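PDB 5CK4: putative signal recognition particle protein, which probably acts as the beta subunit of the signal recognition particle receptor, an Arf-like GTPase of the endoplasmic reticulum membrane, held here in its GDP-bound state. Local coordinates for residues G31-A34 / L35-F39; K198-H201 / S202-N205; L240-I243 / R244-Q248. All coordinates share one frame; numbering follows the deposited sequence.

In the fold
Following the chain from the N terminus, interaction 1 comes first, at the start of helix 32-40, where the nucleotide-binding loop after strand 21-25 turns into the helix. Interaction 2 follows at the end of helix 180-201, where the chain leaves for the loop leading to strand 214-219, and interaction 3 lies far along helix 229-249. Each is local, formed within one unbroken run of residues, so none closes a long loop and none nests in or crosses another. Interactions 2 and 3 lie across the chain's centre from the GDP site of interaction 1, with their own centres about 23 Å apart; Y190 of helix 180-201 packs against L240, I243 and R244 of interaction 3.

Interaction 1: G31-A34 / L35-F39; sequences GKTA and LLTLF. With GDP (guanosine-5'-diphosphate), chain C.
G31-A34 and L35-F39 meet through a local, i to i+4 backbone contact in the first turns of helix 32-40, which starts at the GDP phosphates. G31 is the N-cap residue; its carbonyl takes the first bond, L35 N to G31 O at 2.9 Å, and L36 N and L38 N bond in the same way to K32 O and A34 O. T33 O is gripped twice, by T37 N and, 3.0 Å away, by T37 OG1. The hydroxyl stands above the carbonyl plane and the amide approaches from the other face; chi1 of -62° sets OG1 beside its own backbone N and thus over the preceding turn. A valine here would probably lose the hydroxyl's bond and leave T33 O with one fewer donor. G31, K32 and T33 belong to the P-loop (Walker A motif), in which backbone amides cradle the phosphates. K32 N lies 2.8 Å from GDP O2B, which also receives G31 N and, at 2.7 Å, K32 NZ, whose chain bends at chi3 and chi4 to curl back over the phosphate. T33 uses both N and OG1 on GDP O1B, the hydroxyl at 2.8 Å, while A34 N reaches GDP O1A on the alpha phosphate. At G31, with phi 114°, a CB would run into GDP N7 and the preceding carbonyl. Beyond the site, L35 packs on W308 and W309, and F39 meets W309 edge-to-face.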
ATOM      1  N   GLY A  31       4.883   1.031 -11.502  1.00 17.95           N
ATOM      2  CA  GLY A  31       4.298  -0.030 -12.311  1.00 21.16           C
ATOM      3  C   GLY A  31       2.806  -0.221 -12.051  1.00 24.59           C
ATOM      4  O   GLY A  31       2.257  -1.288 -12.308  1.00 18.95           O
ATOM      5  N   LYS A  32       2.136   0.808 -11.541  1.00 16.65           N
ATOM      6  CA  LYS A  32       0.712   0.679 -11.217  1.00 17.04           C
ATOM      7  C   LYS A  32      -0.149   0.418 -12.461  1.00 22.08           C
ATOM      8  O   LYS A  32      -0.997  -0.478 -12.456  1.00 23.55           O
ATOM      9  CB  LYS A  32       0.211   1.901 -10.433  1.00 17.55           C
ATOM     10  CG  LYS A  32       0.937   2.085  -9.080  1.00 22.98           C
ATOM     11  CD  LYS A  32       0.331   3.191  -8.227  1.00 19.45           C
ATOM     12  CE  LYS A  32       0.353   4.539  -8.939  1.00 23.21           C
ATOM     13  NZ  LYS A  32       1.691   4.872  -9.536  1.00 20.05           N
ATOM     14  N   THR A  33       0.078   1.181 -13.523  1.00 25.58           N
ATOM     15  CA  THR A  33      -0.680   0.997 -14.760  1.00 29.77           C
ATOM     16  C   THR A  33      -0.443  -0.403 -15.311  1.00 32.39           C
ATOM     17  O   THR A  33      -1.388  -1.104 -15.696  1.00 30.68           O
ATOM     18  CB  THR A  33      -0.309   2.047 -15.835  1.00 36.10           C
ATOM     19  OG1 THR A  33      -0.513   3.368 -15.314  1.00 35.94           O
ATOM     20  CG2 THR A  33      -1.165   1.854 -17.096  1.00 37.29           C
ATOM     21  N   ALA A  34       0.822  -0.811 -15.325  1.00 25.19           N
ATOM     22  CA  ALA A  34       1.194  -2.139 -15.813  1.00 27.62           C
ATOM     23  C   ALA A  34       0.527  -3.252 -15.000  1.00 25.16           C
ATOM     24  O   ALA A  34       0.033  -4.234 -15.560  1.00 22.98           O
ATOM     25  CB  ALA A  34       2.718  -2.300 -15.799  1.00 21.19           C
ATOM     26  N   LEU A  35       0.531  -3.099 -13.679  1.00 23.50           N
ATOM     27  CA  LEU A  35      -0.075  -4.087 -12.794  1.00 24.76           C
ATOM     28  C   LEU A  35      -1.579  -4.204 -13.025  1.00 27.01           C
ATOM     29  O   LEU A  35      -2.111  -5.308 -13.089  1.00 21.96           O
ATOM     30  CB  LEU A  35       0.201  -3.746 -11.329  1.00 23.05           C
ATOM     31  CG  LEU A  35      -0.213  -4.765 -10.263  1.00 20.33           C
ATOM     32  CD1 LEU A  35       0.444  -6.120 -10.496  1.00 20.98           C
ATOM     33  CD2 LEU A  35       0.143  -4.223  -8.887  1.00 18.21           C
ATOM     34  N   LEU A  36      -2.257  -3.062 -13.138  1.00 22.95           N
ATOM     35  CA  LEU A  36      -3.682  -3.052 -13.432  1.00 25.96           C
ATOM     36  C   LEU A  36      -3.961  -3.769 -14.758  1.00 30.05           C
ATOM     37  O   LEU A  36      -4.928  -4.525 -14.878  1.00 30.03           O
ATOM     38  CB  LEU A  36      -4.218  -1.615 -13.475  1.00 24.78           C
ATOM     39  CG  LEU A  36      -5.712  -1.441 -13.770  1.00 34.66           C
ATOM     40  CD1 LEU A  36      -6.559  -2.258 -12.803  1.00 34.87           C
ATOM     41  CD2 LEU A  36      -6.114   0.037 -13.731  1.00 35.65           C
ATOM     42  N   THR A  37      -3.106  -3.534 -15.748  1.00 27.56           N
ATOM     43  CA  THR A  37      -3.268  -4.165 -17.053  1.00 29.70           C
ATOM     44  C   THR A  37      -3.150  -5.677 -16.928  1.00 29.20           C
ATOM     45  O   THR A  37      -3.939  -6.413 -17.512  1.00 31.55           O
ATOM     46  CB  THR A  37      -2.235  -3.647 -18.070  1.00 32.42           C
ATOM     47  OG1 THR A  37      -2.426  -2.242 -18.267  1.00 33.02           O
ATOM     48  CG2 THR A  37      -2.383  -4.365 -19.404  1.00 39.34           C
ATOM     49  N   LEU A  38      -2.177  -6.132 -16.141  1.00 29.92           N
ATOM     50  CA  LEU A  38      -1.986  -7.562 -15.919  1.00 31.03           C
ATOM     51  C   LEU A  38      -3.191  -8.148 -15.191  1.00 34.94           C
ATOM     52  O   LEU A  38      -3.682  -9.227 -15.543  1.00 34.48           O
ATOM     53  CB  LEU A  38      -0.720  -7.818 -15.101  1.00 29.70           C
ATOM     54  CG  LEU A  38      -0.421  -9.289 -14.785  1.00 30.70           C
ATOM     55  CD1 LEU A  38      -0.302 -10.102 -16.059  1.00 36.04           C
ATOM     56  CD2 LEU A  38       0.848  -9.440 -13.943  1.00 28.55           C
ATOM     57  N   PHE A  39      -3.660  -7.418 -14.181  1.00 30.47           N
ATOM     58  CA  PHE A  39      -4.772  -7.847 -13.342  1.00 34.38           C
ATOM     59  C   PHE A  39      -6.032  -8.010 -14.166  1.00 40.46           C
ATOM     60  O   PHE A  39      -6.792  -8.950 -13.962  1.00 48.93           O
ATOM     61  CB  PHE A  39      -5.003  -6.842 -12.203  1.00 30.01           C
ATOM     62  CG  PHE A  39      -6.201  -7.158 -11.333  1.00 30.16           C
ATOM     63  CD1 PHE A  39      -6.077  -7.997 -10.236  1.00 29.78           C
ATOM     64  CD2 PHE A  39      -7.438  -6.591 -11.594  1.00 27.17           C
ATOM     65  CE1 PHE A  39      -7.168  -8.284  -9.431  1.00 32.52           C
ATOM     66  CE2 PHE A  39      -8.536  -6.874 -10.796  1.00 31.79           C
ATOM     67  CZ  PHE A  39      -8.402  -7.717  -9.712  1.00 27.22           C
TER
HETATM   68  PB  GDP C 401       2.943   3.855 -12.923  1.00 21.99           P
HETATM   69  O1B GDP C 401       1.518   3.696 -13.367  1.00 21.10           O
HETATM   70  O2B GDP C 401       3.062   3.475 -11.454  1.00 19.90           O
HETATM   71  O3B GDP C 401       3.457   5.269 -13.069  1.00 20.53           O
HETATM   72  O3A GDP C 401       3.933   2.877 -13.720  1.00 24.25           O
HETATM   73  PA  GDP C 401       3.742   2.275 -15.207  1.00 23.57           P
HETATM   74  O1A GDP C 401       2.684   1.217 -15.221  1.00 21.41           O
HETATM   75  O2A GDP C 401       3.519   3.351 -16.239  1.00 29.87           O
HETATM   76  O5' GDP C 401       5.191   1.617 -15.307  1.00 18.52           O
HETATM   77  C5' GDP C 401       6.345   2.442 -15.311  1.00 18.45           C
HETATM   78  C4' GDP C 401       7.404   1.744 -16.148  1.00 27.92           C
HETATM   79  O4' GDP C 401       7.881   0.594 -15.445  1.00 27.47           O
HETATM   80  C3' GDP C 401       6.851   1.242 -17.476  1.00 25.98           C
HETATM   81  O3' GDP C 401       7.895   1.376 -18.441  1.00 29.71           O
HETATM   82  C2' GDP C 401       6.605  -0.236 -17.239  1.00 28.96           C
HETATM   83  O2' GDP C 401       6.734  -1.020 -18.422  1.00 25.25           O
HETATM   84  C1' GDP C 401       7.719  -0.566 -16.270  1.00 21.94           C
HETATM   85  N9  GDP C 401       7.409  -1.741 -15.429  1.00 16.72           N
HETATM   86  C8  GDP C 401       6.272  -1.995 -14.748  1.00 22.77           C
HETATM   87  N7  GDP C 401       6.383  -3.170 -14.066  1.00 21.26           N
HETATM   88  C5  GDP C 401       7.614  -3.650 -14.299  1.00 14.56           C
HETATM   89  C6  GDP C 401       8.374  -4.844 -13.904  1.00 17.80           C
HETATM   90  O6  GDP C 401       7.857  -5.685 -13.132  1.00 17.29           O
HETATM   91  N1  GDP C 401       9.634  -4.960 -14.364  1.00 17.09           N
HETATM   92  C2  GDP C 401      10.200  -4.055 -15.192  1.00 18.18           C
HETATM   93  N2  GDP C 401      11.468  -4.248 -15.629  1.00 19.70           N
HETATM   94  N3  GDP C 401       9.554  -2.938 -15.603  1.00 17.39           N
HETATM   95  C4  GDP C 401       8.282  -2.704 -15.197  1.00 19.72           C

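Interaction 2: K198-H201 / S202-N205; sequences KRFH and SRKN
R203 folds back onto F200 where helix 180-201 gives way to the loop before strand 214-219, and its guanidinium both hydrogen-bonds to F200 O and makes a cation-pi contact with the ring. With CG anti to the carbonyl carbon (chi1 -58°) and a second bend at chi2, the arginine chain doubles back toward F200. R203 grips F200 O side-on with NE at 2.8 Å and NH2 at 3.0 Å, and the oxygen lies near the guanidinium plane. F200, its CG anti to the backbone N, turns a ring face to the same group: R203 CZ stands 4.7 Å from the F200 ring centroid, 12° off the normal. Because the two planes are 83° apart, the guanidinium stands upright on the ring instead of stacking flat, and NH2 is the nitrogen that meets it. R203 NH1 bonds to S206 O, which gives the group a further anchor through its third nitrogen. R199 points elsewhere, its NE bonded to N132 O. Beside these side chains S202 N donates to R199 O at 3.2 Å from well above that carbonyl's plane, and one water donates to both R199 O at 2.7 Å and S202 O at 2.6 Å.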
ATOM      1  N   LYS A 198      -4.364   6.316  12.363  1.00 15.61           N
ATOM      2  CA  LYS A 198      -5.285   7.308  12.926  1.00 17.00           C
ATOM      3  C   LYS A 198      -6.717   6.810  12.814  1.00 18.02           C
ATOM      4  O   LYS A 198      -7.549   7.054  13.699  1.00 19.43           O
ATOM      5  CB  LYS A 198      -5.163   8.647  12.204  1.00 21.11           C
ATOM      6  CG  LYS A 198      -3.872   9.386  12.468  1.00 21.40           C
ATOM      7  CD  LYS A 198      -3.821  10.666  11.649  1.00 26.73           C
ATOM      8  CE  LYS A 198      -2.590  11.462  11.986  1.00 37.78           C
ATOM      9  NZ  LYS A 198      -2.673  12.860  11.486  1.00 49.81           N
ATOM     10  N   ARG A 199      -7.000   6.114  11.715  1.00 17.56           N
ATOM     11  CA  ARG A 199      -8.304   5.484  11.521  1.00 18.76           C
ATOM     12  C   ARG A 199      -8.615   4.501  12.656  1.00 19.47           C
ATOM     13  O   ARG A 199      -9.708   4.519  13.213  1.00 21.18           O
ATOM     14  CB  ARG A 199      -8.350   4.766  10.174  1.00 21.03           C
ATOM     15  CG  ARG A 199      -9.636   4.002   9.905  1.00 19.64           C
ATOM     16  CD  ARG A 199      -9.569   3.290   8.555  1.00 25.28           C
ATOM     17  NE  ARG A 199     -10.740   2.453   8.304  1.00 25.58           N
ATOM     18  CZ  ARG A 199     -10.744   1.133   8.443  1.00 20.93           C
ATOM     19  NH1 ARG A 199      -9.637   0.510   8.828  1.00 25.31           N
ATOM     20  NH2 ARG A 199     -11.834   0.433   8.187  1.00 25.40           N
ATOM     21  N   PHE A 200      -7.650   3.644  12.989  1.00 18.44           N
ATOM     22  CA  PHE A 200      -7.822   2.672  14.072  1.00 19.32           C
ATOM     23  C   PHE A 200      -8.134   3.378  15.386  1.00 20.57           C
ATOM     24  O   PHE A 200      -8.917   2.897  16.202  1.00 22.17           O
ATOM     25  CB  PHE A 200      -6.567   1.809  14.234  1.00 18.17           C
ATOM     26  CG  PHE A 200      -6.589   0.923  15.453  1.00 19.58           C
ATOM     27  CD1 PHE A 200      -7.201  -0.324  15.411  1.00 21.52           C
ATOM     28  CD2 PHE A 200      -5.991   1.330  16.639  1.00 19.67           C
ATOM     29  CE1 PHE A 200      -7.218  -1.148  16.534  1.00 21.69           C
ATOM     30  CE2 PHE A 200      -6.009   0.515  17.760  1.00 21.60           C
ATOM     31  CZ  PHE A 200      -6.621  -0.729  17.703  1.00 28.25           C
ATOM     32  N   HIS A 201      -7.510   4.529  15.581  1.00 20.05           N
ATOM     33  CA  HIS A 201      -7.641   5.259  16.833  1.00 21.24           C
ATOM     34  C   HIS A 201      -8.885   6.136  16.949  1.00 22.85           C
ATOM     35  O   HIS A 201      -9.209   6.623  18.028  1.00 24.38           O
ATOM     36  CB  HIS A 201      -6.382   6.079  17.076  1.00 20.36           C
ATOM     37  CG  HIS A 201      -5.251   5.271  17.624  1.00 25.30           C
ATOM     38  ND1 HIS A 201      -4.004   5.245  17.044  1.00 30.19           N
ATOM     39  CD2 HIS A 201      -5.189   4.441  18.692  1.00 22.16           C
ATOM     40  CE1 HIS A 201      -3.216   4.442  17.737  1.00 30.87           C
ATOM     41  NE2 HIS A 201      -3.909   3.951  18.749  1.00 24.86           N
ATOM     42  N   SER A 202      -9.584   6.328  15.844  1.00 22.92           N
ATOM     43  CA  SER A 202     -10.772   7.174  15.838  1.00 24.70           C
ATOM     44  C   SER A 202     -11.977   6.396  16.355  1.00 31.92           C
ATOM     45  O   SER A 202     -12.460   5.480  15.685  1.00 26.82           O
ATOM     46  CB  SER A 202     -11.041   7.693  14.423  1.00 26.46           C
ATOM     47  OG  SER A 202     -12.292   8.368  14.382  1.00 37.38           O
ATOM     48  N   ARG A 203     -12.462   6.759  17.542  1.00 28.32           N
ATOM     49  CA  ARG A 203     -13.538   6.008  18.187  1.00 30.48           C
ATOM     50  C   ARG A 203     -14.719   6.881  18.582  1.00 32.96           C
ATOM     51  O   ARG A 203     -14.976   7.099  19.768  1.00 34.46           O
ATOM     52  CB  ARG A 203     -13.023   5.264  19.422  1.00 30.68           C
ATOM     53  CG  ARG A 203     -11.887   4.282  19.140  1.00 37.63           C
ATOM     54  CD  ARG A 203     -12.333   3.133  18.248  1.00 28.70           C
ATOM     55  NE  ARG A 203     -11.193   2.337  17.789  1.00 26.70           N
ATOM     56  CZ  ARG A 203     -10.817   1.173  18.309  1.00 32.67           C
ATOM     57  NH1 ARG A 203     -11.500   0.638  19.311  1.00 33.43           N
ATOM     58  NH2 ARG A 203      -9.758   0.533  17.813  1.00 26.45           N
ATOM     59  N   LYS A 204     -15.441   7.372  17.583  1.00 36.24           N
ATOM     60  CA  LYS A 204     -16.679   8.096  17.838  1.00 41.60           C
ATOM     61  C   LYS A 204     -17.660   7.158  18.532  1.00 51.71           C
ATOM     62  O   LYS A 204     -18.476   7.581  19.351  1.00 51.00           O
ATOM     63  CB  LYS A 204     -17.255   8.637  16.540  1.00 45.09           C
ATOM     64  CG  LYS A 204     -16.286   9.522  15.778  1.00 46.30           C
ATOM     65  CD  LYS A 204     -15.745  10.630  16.658  1.00 57.74           C
ATOM     66  CE  LYS A 204     -14.938  11.635  15.851  1.00 68.11           C
ATOM     67  NZ  LYS A 204     -14.503  12.796  16.682  1.00 74.08           N
ATOM     68  N   ASN A 205     -17.574   5.876  18.195  1.00 52.08           N
ATOM     69  CA  ASN A 205     -18.115   4.835  19.057  1.00 59.18           C
ATOM     70  C   ASN A 205     -16.996   3.841  19.339  1.00 57.75           C
ATOM     71  O   ASN A 205     -16.056   3.723  18.549  1.00 58.67           O
ATOM     72  CB  ASN A 205     -19.346   4.160  18.445  1.00 64.73           C
ATOM     73  CG  ASN A 205     -19.001   3.259  17.286  1.00 68.65           C
ATOM     74  OD1 ASN A 205     -18.697   2.080  17.473  1.00 67.40           O
ATOM     75  ND2 ASN A 205     -19.051   3.805  16.077  1.00 74.66           N
TER
HETATM   76  O   HOH W   1     -12.246   3.767  13.804  1.00 51.47           O

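Interaction 3: L240-I243 / R244-Q248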
ATOM      1  N   LEU A 240      11.479   4.712   7.876  1.00 14.17           N
ATOM      2  CA  LEU A 240      10.270   5.080   8.626  1.00 15.36           C
ATOM      3  C   LEU A 240      10.620   5.409  10.074  1.00 16.70           C
ATOM      4  O   LEU A 240      10.072   6.341  10.654  1.00 14.59           O
ATOM      5  CB  LEU A 240       9.225   3.944   8.583  1.00 11.42           C
ATOM      6  CG  LEU A 240       8.624   3.646   7.206  1.00 17.82           C
ATOM      7  CD1 LEU A 240       7.834   2.339   7.234  1.00 16.01           C
ATOM      8  CD2 LEU A 240       7.742   4.788   6.703  1.00 17.68           C
ATOM      9  N   GLY A 241      11.523   4.626  10.658  1.00 12.89           N
ATOM     10  CA  GLY A 241      12.080   4.941  11.963  1.00 13.44           C
ATOM     11  C   GLY A 241      12.790   6.289  12.003  1.00 17.06           C
ATOM     12  O   GLY A 241      12.609   7.059  12.953  1.00 16.38           O
ATOM     13  N   ARG A 242      13.608   6.583  10.992  1.00 15.74           N
ATOM     14  CA  ARG A 242      14.306   7.866  10.950  1.00 18.80           C
ATOM     15  C   ARG A 242      13.302   9.026  10.905  1.00 21.55           C
ATOM     16  O   ARG A 242      13.471  10.038  11.594  1.00 20.00           O
ATOM     17  CB  ARG A 242      15.233   7.954   9.733  1.00 18.79           C
ATOM     18  CG  ARG A 242      16.040   9.241   9.720  1.00 22.38           C
ATOM     19  CD  ARG A 242      16.827   9.427   8.431  1.00 30.80           C
ATOM     20  NE  ARG A 242      15.928   9.587   7.294  1.00 35.23           N
ATOM     21  CZ  ARG A 242      15.366  10.739   6.936  1.00 40.84           C
ATOM     22  NH1 ARG A 242      15.619  11.850   7.618  1.00 44.09           N
ATOM     23  NH2 ARG A 242      14.549  10.781   5.890  1.00 36.90           N
ATOM     24  N   ILE A 243      12.271   8.874  10.080  1.00 18.12           N
ATOM     25  CA  ILE A 243      11.241   9.908   9.934  1.00 17.93           C
ATOM     26  C   ILE A 243      10.520  10.183  11.250  1.00 18.11           C
ATOM     27  O   ILE A 243      10.395  11.333  11.671  1.00 19.97           O
ATOM     28  CB  ILE A 243      10.198   9.523   8.850  1.00 17.23           C
ATOM     29  CG1 ILE A 243      10.870   9.468   7.477  1.00 21.25           C
ATOM     30  CG2 ILE A 243       9.030  10.536   8.824  1.00 20.24           C
ATOM     31  CD1 ILE A 243      10.048   8.757   6.415  1.00 22.28           C
ATOM     32  N   ARG A 244      10.044   9.136  11.910  1.00 17.20           N
ATOM     33  CA  ARG A 244       9.298   9.362  13.148  1.00 21.10           C
ATOM     34  C   ARG A 244      10.181   9.972  14.229  1.00 22.46           C
ATOM     35  O   ARG A 244       9.716  10.806  15.010  1.00 20.29           O
ATOM     36  CB  ARG A 244       8.590   8.093  13.641  1.00 15.49           C
ATOM     37  CG  ARG A 244       9.508   6.985  14.173  1.00 16.35           C
ATOM     38  CD  ARG A 244       8.686   5.808  14.702  1.00 17.60           C
ATOM     39  NE  ARG A 244       9.518   4.786  15.340  1.00 13.90           N
ATOM     40  CZ  ARG A 244       9.033   3.684  15.899  1.00 13.59           C
ATOM     41  NH1 ARG A 244       7.718   3.478  15.910  1.00 15.87           N
ATOM     42  NH2 ARG A 244       9.858   2.801  16.463  1.00 17.63           N
ATOM     43  N   LYS A 245      11.455   9.582  14.258  1.00 18.91           N
ATOM     44  CA  LYS A 245      12.398  10.145  15.240  1.00 25.65           C
ATOM     45  C   LYS A 245      12.702  11.618  14.990  1.00 23.24           C
ATOM     46  O   LYS A 245      12.747  12.425  15.921  1.00 25.24           O
ATOM     47  CB  LYS A 245      13.714   9.355  15.247  1.00 22.11           C
ATOM     48  CG  LYS A 245      14.733   9.889  16.219  1.00 26.00           C
ATOM     49  CD  LYS A 245      14.252   9.710  17.655  1.00 27.01           C
ATOM     50  CE  LYS A 245      13.924   8.252  17.936  1.00 22.25           C
ATOM     51  NZ  LYS A 245      14.030   7.901  19.366  1.00 43.09           N
ATOM     52  N   THR A 246      12.922  11.965  13.726  1.00 26.92           N
ATOM     53  CA  THR A 246      13.180  13.351  13.354  1.00 26.67           C
ATOM     54  C   THR A 246      11.957  14.222  13.611  1.00 28.34           C
ATOM     55  O   THR A 246      12.078  15.367  14.043  1.00 29.44           O
ATOM     56  CB  THR A 246      13.577  13.472  11.872  1.00 32.47           C
ATOM     57  OG1 THR A 246      14.719  12.647  11.619  1.00 42.68           O
ATOM     58  CG2 THR A 246      13.926  14.911  11.530  1.00 36.40           C
ATOM     59  N   ARG A 247      10.774  13.680  13.349  1.00 27.55           N
ATOM     60  CA  ARG A 247       9.564  14.461  13.535  1.00 37.07           C
ATOM     61  C   ARG A 247       9.278  14.665  15.009  1.00 35.39           C
ATOM     62  O   ARG A 247       8.858  15.743  15.415  1.00 44.72           O
ATOM     63  CB  ARG A 247       8.376  13.832  12.811  1.00 35.68           C
ATOM     64  CG  ARG A 247       8.511  13.931  11.303  1.00 39.38           C
ATOM     65  CD  ARG A 247       7.251  13.508  10.559  1.00 43.71           C
ATOM     66  NE  ARG A 247       7.502  13.493   9.120  1.00 48.63           N
ATOM     67  CZ  ARG A 247       6.621  13.110   8.202  1.00 46.25           C
ATOM     68  NH1 ARG A 247       5.409  12.715   8.568  1.00 42.81           N
ATOM     69  NH2 ARG A 247       6.956  13.123   6.915  1.00 43.49           N
ATOM     70  N   GLN A 248       9.524  13.644  15.820  1.00 30.05           N
ATOM     71  CA  GLN A 248       9.298  13.792  17.249  1.00 36.64           C
ATOM     72  C   GLN A 248      10.294  14.767  17.867  1.00 40.43           C
ATOM     73  O   GLN A 248       9.935  15.563  18.740  1.00 41.36           O
ATOM     74  CB  GLN A 248       9.360  12.447  17.966  1.00 36.58           C
ATOM     75  CG  GLN A 248       8.658  12.462  19.317  1.00 46.47           C
ATOM     76  CD  GLN A 248       7.157  12.710  19.198  1.00 49.14           C
ATOM     77  OE1 GLN A 248       6.541  12.411  18.174  1.00 48.93           O
ATOM     78  NE2 GLN A 248       6.567  13.254  20.252  1.00 57.83           N
TER
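I243 and R247, one turn apart on helix 229-249, run alongside each other. The branch that does the touching is I243 CG2, which sits over one face of the R247 guanidinium, displaced toward its rim, at 3.3 Å from R247 NE. R247 leaves the backbone with CG next to its own N (chi1 -69°) and stays extended, which carries CG and CD past I243 O before the guanidinium arrives over the methyl. Y190 of helix 180-201 packs on I243 and forms a cation-pi contact with R247, so the flat group is held by an aromatic ring as well as the isoleucine. Buried L240 continues this packed side against L189 and Y190, joining helix 229-249 to helix 180-201.

R244 takes another route. R244 CG stands between the backbone N and the carbonyl carbon (chi1 70°), 3.3 Å from G241 O, and from there the chain runs out straight beside G241, which has no side chain to meet it. NH1 forms a salt bridge with E283 and a hydrogen bond to L271 O, while NH2 bonds to S276 OG, so this buried charge is matched.

The opposite character appears around R242, K245 and T246, all exposed. R242 and T246 are neighbours along the helix face, but R242 CG and T246 OG1 come no nearer than 4.1 Å, and the R242 guanidinium is engaged by E239 in a salt bridge. Backbone bonds such as T246 N to R242 O, 2.9 Å, carry the contact here. The chemistry implies unequal settings for the three arginines: buried R244 has its charge matched by E283, L271 O and S276, R247 rests against Y190 and I243, and the exposed R242 holds E239 where water probably competes for the salt bridge.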